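Local coordinates for putative exported protein (Bordetella pertussis Tohama I, PDB 2PFY) that binds pyroglutamic acid as an extracytoplasmic solute receptor, probably delivering it to a tripartite ATP-independent periplasmic (TRAP) transporter, at residues 1-13 with 34-48. Residues are numbered along the deposited sequence; the frame is centred on the assembly and turned at random.
Sequences ATSWTMTAEQPDA and ALEIKVQSNSTLLKR. With PCA (pyroglutamic acid), chain E.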
ATOM      1  N   ALA A   1      -6.703  30.982 -10.383  1.00 34.05           N
ATOM      2  CA  ALA A   1      -7.067  29.757  -9.611  1.00 33.41           C
ATOM      3  C   ALA A   1      -6.919  28.517 -10.489  1.00 32.83           C
ATOM      4  O   ALA A   1      -7.043  28.598 -11.731  1.00 34.19           O
ATOM      5  CB  ALA A   1      -8.473  29.865  -9.051  1.00 33.33           C
ATOM      6  N   THR A   2      -6.600  27.396  -9.855  1.00 29.87           N
ATOM      7  CA  THR A   2      -6.321  26.163 -10.564  1.00 28.32           C
ATOM      8  C   THR A   2      -7.147  25.090  -9.873  1.00 26.85           C
ATOM      9  O   THR A   2      -7.183  25.068  -8.638  1.00 25.10           O
ATOM     10  CB  THR A   2      -4.835  25.815 -10.478  1.00 28.41           C
ATOM     11  OG1 THR A   2      -4.061  26.872 -11.068  1.00 30.85           O
ATOM     12  CG2 THR A   2      -4.516  24.535 -11.224  1.00 28.75           C
ATOM     13  N   SER A   3      -7.832  24.251 -10.671  1.00 25.95           N
ATOM     14  CA  SER A   3      -8.529  23.047 -10.196  1.00 25.77           C
ATOM     15  C   SER A   3      -7.791  21.814 -10.674  1.00 24.31           C
ATOM     16  O   SER A   3      -7.507  21.687 -11.874  1.00 23.49           O
ATOM     17  CB  SER A   3      -9.950  22.958 -10.761  1.00 26.81           C
ATOM     18  OG  SER A   3     -10.577  24.211 -10.696  1.00 30.40           O
ATOM     19  N   TRP A   4      -7.552  20.882  -9.753  1.00 22.58           N
ATOM     20  CA  TRP A   4      -6.908  19.595 -10.014  1.00 22.75           C
ATOM     21  C   TRP A   4      -7.927  18.519  -9.693  1.00 22.25           C
ATOM     22  O   TRP A   4      -8.666  18.649  -8.703  1.00 20.46           O
ATOM     23  CB  TRP A   4      -5.965  19.335  -8.867  1.00 25.56           C
ATOM     24  CG  TRP A   4      -4.559  19.393  -8.936  1.00 28.27           C
ATOM     25  CD1 TRP A   4      -3.679  18.766  -8.043  1.00 31.05           C
ATOM     26  CD2 TRP A   4      -3.779  20.121  -9.793  1.00 26.15           C
ATOM     27  NE1 TRP A   4      -2.412  19.036  -8.366  1.00 23.62           N
ATOM     28  CE2 TRP A   4      -2.441  19.888  -9.434  1.00 27.50           C
ATOM     29  CE3 TRP A   4      -4.053  20.941 -10.862  1.00 26.29           C
ATOM     30  CZ2 TRP A   4      -1.409  20.444 -10.109  1.00 23.65           C
ATOM     31  CZ3 TRP A   4      -3.056  21.460 -11.493  1.00 26.12           C
ATOM     32  CH2 TRP A   4      -1.743  21.223 -11.134  1.00 30.91           C
ATOM     33  N   THR A   5      -7.867  17.400 -10.403  1.00 20.25           N
ATOM     34  CA  THR A   5      -8.611  16.220  -9.994  1.00 20.76           C
ATOM     35  C   THR A   5      -7.630  15.180  -9.489  1.00 21.20           C
ATOM     36  O   THR A   5      -6.566  14.959 -10.076  1.00 19.01           O
ATOM     37  CB  THR A   5      -9.435  15.621 -11.170  1.00 20.85           C
ATOM     38  OG1 THR A   5     -10.380  16.615 -11.611  1.00 21.36           O
ATOM     39  CG2 THR A   5     -10.222  14.348 -10.704  1.00 20.28           C
HETATM   40  N   MSE A   6      -7.983  14.564  -8.370  1.00 20.44           N
HETATM   41  CA  MSE A   6      -7.153  13.557  -7.782  1.00 21.58           C
HETATM   42  C   MSE A   6      -7.890  12.213  -7.766  1.00 18.36           C
HETATM   43  O   MSE A   6      -9.096  12.156  -7.492  1.00 18.65           O
HETATM   44  CB  MSE A   6      -6.781  13.961  -6.349  1.00 20.28           C
HETATM   45  CG  MSE A   6      -5.914  12.938  -5.597  1.00 23.03           C
HETATM   46 SE   MSE A   6      -5.272  13.721  -3.896  1.00 33.79          SE
HETATM   47  CE  MSE A   6      -4.261  15.197  -4.395  1.00 40.30           C
ATOM     48  N   THR A   7      -7.148  11.143  -8.016  1.00 16.42           N
ATOM     49  CA  THR A   7      -7.702   9.800  -7.815  1.00 16.30           C
ATOM     50  C   THR A   7      -7.152   9.275  -6.490  1.00 16.35           C
ATOM     51  O   THR A   7      -5.973   9.473  -6.164  1.00 16.19           O
ATOM     52  CB  THR A   7      -7.385   8.839  -9.002  1.00 15.64           C
ATOM     53  OG1 THR A   7      -7.941   7.532  -8.734  1.00 16.39           O
ATOM     54  CG2 THR A   7      -5.843   8.692  -9.206  1.00 13.98           C
ATOM     55  N   ALA A   8      -8.002   8.602  -5.726  1.00 16.87           N
ATOM     56  CA  ALA A   8      -7.588   7.851  -4.536  1.00 15.95           C
ATOM     57  C   ALA A   8      -8.126   6.442  -4.668  1.00 17.02           C
ATOM     58  O   ALA A   8      -9.247   6.206  -5.174  1.00 17.28           O
ATOM     59  CB  ALA A   8      -8.119   8.501  -3.260  1.00 15.78           C
ATOM     60  N   GLU A   9      -7.316   5.497  -4.215  1.00 16.58           N
ATOM     61  CA  GLU A   9      -7.548   4.067  -4.430  1.00 18.09           C
ATOM     62  C   GLU A   9      -8.737   3.463  -3.632  1.00 17.25           C
ATOM     63  O   GLU A   9      -9.535   2.667  -4.139  1.00 15.91           O
ATOM     64  CB  GLU A   9      -6.270   3.382  -3.983  1.00 19.00           C
ATOM     65  CG  GLU A   9      -5.795   2.325  -4.843  1.00 21.94           C
ATOM     66  CD  GLU A   9      -4.573   1.679  -4.275  1.00 19.87           C
ATOM     67  OE1 GLU A   9      -3.591   1.537  -5.003  1.00 19.30           O
ATOM     68  OE2 GLU A   9      -4.609   1.287  -3.099  1.00 21.12           O
ATOM     69  N   GLN A  10      -8.838   3.865  -2.378  1.00 16.81           N
ATOM     70  CA  GLN A  10      -9.694   3.190  -1.409  1.00 16.39           C
ATOM     71  C   GLN A  10     -10.960   3.998  -1.124  1.00 17.25           C
ATOM     72  O   GLN A  10     -11.011   5.217  -1.398  1.00 17.51           O
ATOM     73  CB  GLN A  10      -8.865   2.978  -0.143  1.00 16.78           C
ATOM     74  CG  GLN A  10      -7.553   2.171  -0.381  1.00 16.86           C
ATOM     75  CD  GLN A  10      -7.848   0.775  -0.924  1.00 17.90           C
ATOM     76  OE1 GLN A  10      -8.862   0.165  -0.553  1.00 17.46           O
ATOM     77  NE2 GLN A  10      -6.989   0.274  -1.815  1.00 15.47           N
ATOM     78  N   PRO A  11     -11.997   3.346  -0.575  1.00 17.47           N
ATOM     79  CA  PRO A  11     -13.232   4.041  -0.250  1.00 17.41           C
ATOM     80  C   PRO A  11     -13.062   5.076   0.868  1.00 16.57           C
ATOM     81  O   PRO A  11     -12.033   5.104   1.518  1.00 16.44           O
ATOM     82  CB  PRO A  11     -14.158   2.896   0.223  1.00 18.88           C
ATOM     83  CG  PRO A  11     -13.251   1.869   0.710  1.00 18.28           C
ATOM     84  CD  PRO A  11     -12.102   1.901  -0.261  1.00 17.02           C
ATOM     85  N   ASP A  12     -14.051   5.948   1.024  1.00 16.51           N
ATOM     86  CA  ASP A  12     -14.047   7.002   2.025  1.00 16.69           C
ATOM     87  C   ASP A  12     -13.955   6.431   3.469  1.00 16.89           C
ATOM     88  O   ASP A  12     -13.481   7.127   4.374  1.00 15.88           O
ATOM     89  CB  ASP A  12     -15.289   7.885   1.799  1.00 17.50           C
ATOM     90  CG  ASP A  12     -15.154   8.783   0.566  1.00 20.38           C
ATOM     91  OD1 ASP A  12     -14.034   8.982   0.079  1.00 19.07           O
ATOM     92  OD2 ASP A  12     -16.175   9.287   0.060  1.00 24.76           O
ATOM     93  N   ALA A  13     -14.342   5.149   3.660  1.00 15.92           N
ATOM     94  CA  ALA A  13     -14.050   4.408   4.924  1.00 15.85           C
ATOM     95  C   ALA A  13     -12.561   4.451   5.341  1.00 15.59           C
ATOM     96  O   ALA A  13     -12.228   4.476   6.531  1.00 16.24           O
ATOM     97  CB  ALA A  13     -14.495   2.920   4.804  1.00 16.25           C
ATOM     98  N   ALA A  34      -6.258  29.277  -4.236  1.00 28.95           N
ATOM     99  CA  ALA A  34      -5.590  29.280  -5.550  1.00 28.99           C
ATOM    100  C   ALA A  34      -5.422  27.876  -6.152  1.00 28.26           C
ATOM    101  O   ALA A  34      -5.337  27.750  -7.369  1.00 27.80           O
ATOM    102  CB  ALA A  34      -4.222  30.009  -5.493  1.00 29.60           C
ATOM    103  N   LEU A  35      -5.338  26.832  -5.312  1.00 26.14           N
ATOM    104  CA  LEU A  35      -5.352  25.470  -5.838  1.00 24.76           C
ATOM    105  C   LEU A  35      -6.408  24.648  -5.107  1.00 25.15           C
ATOM    106  O   LEU A  35      -6.371  24.508  -3.861  1.00 24.51           O
ATOM    107  CB  LEU A  35      -3.970  24.806  -5.753  1.00 25.19           C
ATOM    108  CG  LEU A  35      -3.858  23.329  -6.224  1.00 24.51           C
ATOM    109  CD1 LEU A  35      -4.250  23.166  -7.720  1.00 19.48           C
ATOM    110  CD2 LEU A  35      -2.454  22.762  -5.984  1.00 24.46           C
ATOM    111  N   GLU A  36      -7.345  24.110  -5.880  1.00 25.06           N
ATOM    112  CA  GLU A  36      -8.389  23.235  -5.321  1.00 25.08           C
ATOM    113  C   GLU A  36      -8.232  21.833  -5.908  1.00 24.41           C
ATOM    114  O   GLU A  36      -8.189  21.660  -7.132  1.00 24.28           O
ATOM    115  CB  GLU A  36      -9.797  23.785  -5.585  1.00 25.71           C
ATOM    116  CG  GLU A  36     -10.875  22.852  -4.974  1.00 32.03           C
ATOM    117  CD  GLU A  36     -12.250  23.464  -4.861  1.00 37.65           C
ATOM    118  OE1 GLU A  36     -12.690  24.071  -5.856  1.00 38.54           O
ATOM    119  OE2 GLU A  36     -12.901  23.284  -3.782  1.00 40.32           O
ATOM    120  N   ILE A  37      -8.107  20.844  -5.030  1.00 22.46           N
ATOM    121  CA  ILE A  37      -7.957  19.476  -5.474  1.00 21.54           C
ATOM    122  C   ILE A  37      -9.243  18.746  -5.092  1.00 22.11           C
ATOM    123  O   ILE A  37      -9.623  18.738  -3.942  1.00 21.68           O
ATOM    124  CB  ILE A  37      -6.747  18.802  -4.832  1.00 21.54           C
ATOM    125  CG1 ILE A  37      -5.455  19.610  -5.163  1.00 20.65           C
ATOM    126  CG2 ILE A  37      -6.695  17.313  -5.278  1.00 19.34           C
ATOM    127  CD1 ILE A  37      -4.186  19.172  -4.403  1.00 19.97           C
ATOM    128  N   LYS A  38      -9.910  18.166  -6.073  1.00 22.85           N
ATOM    129  CA  LYS A  38     -11.135  17.395  -5.836  1.00 23.80           C
ATOM    130  C   LYS A  38     -10.789  15.907  -5.925  1.00 21.96           C
ATOM    131  O   LYS A  38     -10.262  15.449  -6.926  1.00 22.21           O
ATOM    132  CB  LYS A  38     -12.223  17.768  -6.853  1.00 24.89           C
ATOM    133  CG  LYS A  38     -12.421  19.264  -7.058  1.00 32.22           C
ATOM    134  CD  LYS A  38     -11.728  19.763  -8.416  1.00 39.08           C
ATOM    135  CE  LYS A  38     -11.036  21.083  -8.263  1.00 39.51           C
ATOM    136  NZ  LYS A  38     -11.971  22.286  -8.226  1.00 44.49           N
ATOM    137  N   VAL A  39     -11.083  15.170  -4.859  1.00 20.71           N
ATOM    138  CA  VAL A  39     -10.690  13.773  -4.734  1.00 20.39           C
ATOM    139  C   VAL A  39     -11.867  12.882  -5.157  1.00 20.73           C
ATOM    140  O   VAL A  39     -13.010  13.055  -4.685  1.00 20.84           O
ATOM    141  CB  VAL A  39     -10.286  13.424  -3.278  1.00 20.03           C
ATOM    142  CG1 VAL A  39      -9.995  11.928  -3.154  1.00 19.14           C
ATOM    143  CG2 VAL A  39      -9.060  14.284  -2.815  1.00 21.53           C
ATOM    144  N   GLN A  40     -11.587  11.967  -6.067  1.00 20.19           N
ATOM    145  CA  GLN A  40     -12.526  10.912  -6.428  1.00 21.11           C
ATOM    146  C   GLN A  40     -11.933   9.616  -5.951  1.00 19.42           C
ATOM    147  O   GLN A  40     -10.928   9.136  -6.483  1.00 19.39           O
ATOM    148  CB  GLN A  40     -12.787  10.890  -7.944  1.00 21.91           C
ATOM    149  CG  GLN A  40     -13.359  12.251  -8.378  1.00 26.58           C
ATOM    150  CD  GLN A  40     -13.960  12.239  -9.744  1.00 33.25           C
ATOM    151  OE1 GLN A  40     -14.706  11.329 -10.066  1.00 38.01           O
ATOM    152  NE2 GLN A  40     -13.655  13.259 -10.564  1.00 32.45           N
ATOM    153  N   SER A  41     -12.569   9.037  -4.941  1.00 17.61           N
ATOM    154  CA  SER A  41     -11.949   7.923  -4.263  1.00 16.27           C
ATOM    155  C   SER A  41     -12.524   6.587  -4.765  1.00 17.17           C
ATOM    156  O   SER A  41     -13.300   6.538  -5.751  1.00 16.68           O
ATOM    157  CB  SER A  41     -12.175   8.078  -2.770  1.00 17.02           C
ATOM    158  OG  SER A  41     -13.558   7.957  -2.547  1.00 15.95           O
ATOM    159  N   ASN A  42     -12.167   5.520  -4.049  1.00 16.19           N
ATOM    160  CA  ASN A  42     -12.603   4.157  -4.350  1.00 17.45           C
ATOM    161  C   ASN A  42     -12.285   3.691  -5.779  1.00 17.44           C
ATOM    162  O   ASN A  42     -13.024   2.856  -6.351  1.00 17.95           O
ATOM    163  CB  ASN A  42     -14.093   4.000  -4.062  1.00 16.87           C
ATOM    164  CG  ASN A  42     -14.489   2.526  -3.867  1.00 20.12           C
ATOM    165  OD1 ASN A  42     -13.749   1.739  -3.263  1.00 19.72           O
ATOM    166  ND2 ASN A  42     -15.649   2.154  -4.396  1.00 23.78           N
ATOM    167  N   SER A  43     -11.183   4.205  -6.347  1.00 17.24           N
ATOM    168  CA  SER A  43     -10.708   3.752  -7.656  1.00 17.87           C
ATOM    169  C   SER A  43     -11.785   3.884  -8.757  1.00 18.90           C
ATOM    170  O   SER A  43     -11.754   3.174  -9.779  1.00 19.30           O
ATOM    171  CB  SER A  43     -10.202   2.293  -7.578  1.00 18.25           C
ATOM    172  OG  SER A  43      -9.076   2.164  -6.724  1.00 17.50           O
ATOM    173  N   THR A  44     -12.721   4.806  -8.584  1.00 19.50           N
ATOM    174  CA  THR A  44     -13.772   4.964  -9.602  1.00 21.29           C
ATOM    175  C   THR A  44     -13.268   5.660 -10.867  1.00 20.97           C
ATOM    176  O   THR A  44     -13.878   5.521 -11.923  1.00 20.08           O
ATOM    177  CB  THR A  44     -15.012   5.702  -9.040  1.00 21.33           C
ATOM    178  OG1 THR A  44     -14.602   6.964  -8.509  1.00 24.09           O
ATOM    179  CG2 THR A  44     -15.584   4.899  -7.898  1.00 23.21           C
ATOM    180  N   LEU A  45     -12.185   6.429 -10.750  1.00 20.37           N
ATOM    181  CA  LEU A  45     -11.628   7.158 -11.875  1.00 20.83           C
ATOM    182  C   LEU A  45     -10.538   6.310 -12.546  1.00 19.78           C
ATOM    183  O   LEU A  45     -10.569   6.061 -13.737  1.00 20.43           O
ATOM    184  CB  LEU A  45     -11.039   8.491 -11.358  1.00 21.82           C
ATOM    185  CG  LEU A  45     -10.740   9.672 -12.234  1.00 24.27           C
ATOM    186  CD1 LEU A  45     -11.847   9.809 -13.289  1.00 25.13           C
ATOM    187  CD2 LEU A  45     -10.645  10.934 -11.330  1.00 22.04           C
ATOM    188  N   LEU A  46      -9.568   5.886 -11.771  1.00 18.72           N
ATOM    189  CA  LEU A  46      -8.478   5.022 -12.213  1.00 19.03           C
ATOM    190  C   LEU A  46      -8.314   3.885 -11.214  1.00 18.65           C
ATOM    191  O   LEU A  46      -8.322   4.126 -10.023  1.00 18.93           O
ATOM    192  CB  LEU A  46      -7.143   5.806 -12.224  1.00 17.82           C
ATOM    193  CG  LEU A  46      -7.026   6.893 -13.311  1.00 16.68           C
ATOM    194  CD1 LEU A  46      -5.976   7.918 -12.989  1.00 15.81           C
ATOM    195  CD2 LEU A  46      -6.703   6.237 -14.646  1.00 17.57           C
ATOM    196  N   LYS A  47      -8.100   2.667 -11.710  1.00 19.41           N
ATOM    197  CA  LYS A  47      -7.803   1.511 -10.864  1.00 20.28           C
ATOM    198  C   LYS A  47      -6.310   1.510 -10.549  1.00 20.26           C
ATOM    199  O   LYS A  47      -5.511   2.136 -11.263  1.00 20.14           O
ATOM    200  CB  LYS A  47      -8.194   0.229 -11.610  1.00 21.63           C
ATOM    201  CG  LYS A  47      -9.718   0.169 -11.864  1.00 22.08           C
ATOM    202  CD  LYS A  47     -10.112  -1.061 -12.634  1.00 27.66           C
ATOM    203  CE  LYS A  47     -11.677  -1.137 -12.728  1.00 29.75           C
ATOM    204  NZ  LYS A  47     -12.223  -0.089 -13.629  1.00 34.99           N
ATOM    205  N   ARG A  48      -5.931   0.794  -9.503  1.00 19.41           N
ATOM    206  CA  ARG A  48      -4.550   0.757  -9.041  1.00 20.15           C
ATOM    207  C   ARG A  48      -3.493   0.633 -10.156  1.00 20.46           C
ATOM    208  O   ARG A  48      -2.555   1.400 -10.150  1.00 19.38           O
ATOM    209  CB  ARG A  48      -4.361  -0.357  -8.003  1.00 19.90           C
ATOM    210  CG  ARG A  48      -2.933  -0.572  -7.536  1.00 19.10           C
ATOM    211  CD  ARG A  48      -2.876  -1.667  -6.436  1.00 20.21           C
ATOM    212  NE  ARG A  48      -3.391  -1.190  -5.151  1.00 19.51           N
ATOM    213  CZ  ARG A  48      -3.838  -1.991  -4.182  1.00 20.48           C
ATOM    214  NH1 ARG A  48      -3.834  -3.312  -4.367  1.00 20.10           N
ATOM    215  NH2 ARG A  48      -4.292  -1.489  -3.029  1.00 16.60           N
TER
HETATM  216  N   PCA E 302      -4.781  -3.024   1.668  1.00 22.63           N
HETATM  217  CA  PCA E 302      -4.469  -2.923   0.223  1.00 23.48           C
HETATM  218  CB  PCA E 302      -2.979  -3.048   0.018  1.00 22.44           C
HETATM  219  CG  PCA E 302      -2.391  -3.307   1.372  1.00 23.29           C
HETATM  220  CD  PCA E 302      -3.540  -3.248   2.323  1.00 20.74           C
HETATM  221  OE  PCA E 302      -3.429  -3.330   3.542  1.00 22.48           O
HETATM  222  C   PCA E 302      -5.195  -4.008  -0.548  1.00 24.18           C
HETATM  223  O   PCA E 302      -5.308  -4.014  -1.780  1.00 24.73           O
HETATM  224  OXT PCA E 302      -5.695  -4.922   0.083  1.00 25.49           O
HETATM  225  O   HOH W   1      -2.559  28.089  -8.671  1.00 37.28           O
HETATM  226  O   HOH W   2     -10.481   7.073  -8.355  1.00 22.36           O
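Glu9 OE2 is gripped twice from one face of its carboxylate: by Arg48 NH2 at 2.8 Å and by Gln10 NE2 at 2.9 Å. Arg48 NE reaches Glu9 OE1 at 2.7 Å, making a side-on, two-nitrogen salt bridge. Both acceptors lie near the guanidinium plane, whereas the Arg48 nitrogens stand about 60° above the carboxylate plane; Gln10 NE2 arrives much nearer that plane, on the anti side. This grip should fix the rotation of Arg48, whose NH1 and NH2 both donate to pyroglutamic acid O, the latter at 3.0 Å; Glu9 is thus a second-shell pocket residue. Ser43 OG donates to a lone pair of Glu9 O (2.7 Å), tying down the turn from Ser41 to Thr44. Strands 2-7 and 35-40 pair in parallel, with backbone bonds running from Thr2 to Ala8. On the sheet face bearing Thr2, Trp4, Met6, Leu35, Ile37 and Val39, Leu35 CD1 sits over the indole, offset toward its rim, 4.0 Å from the Trp4 six-membered-ring centroid (CH-pi). Val39 lies beside selenomethionine Met6, and Ile37 crosses it. Helix 15-30 links the strands in a beta-alpha-beta unit, touching this face through Phe23 and Val27; 35-40 is an edge strand of the five-stranded sheet, and strand 62-66 flanks 2-7 on its other side.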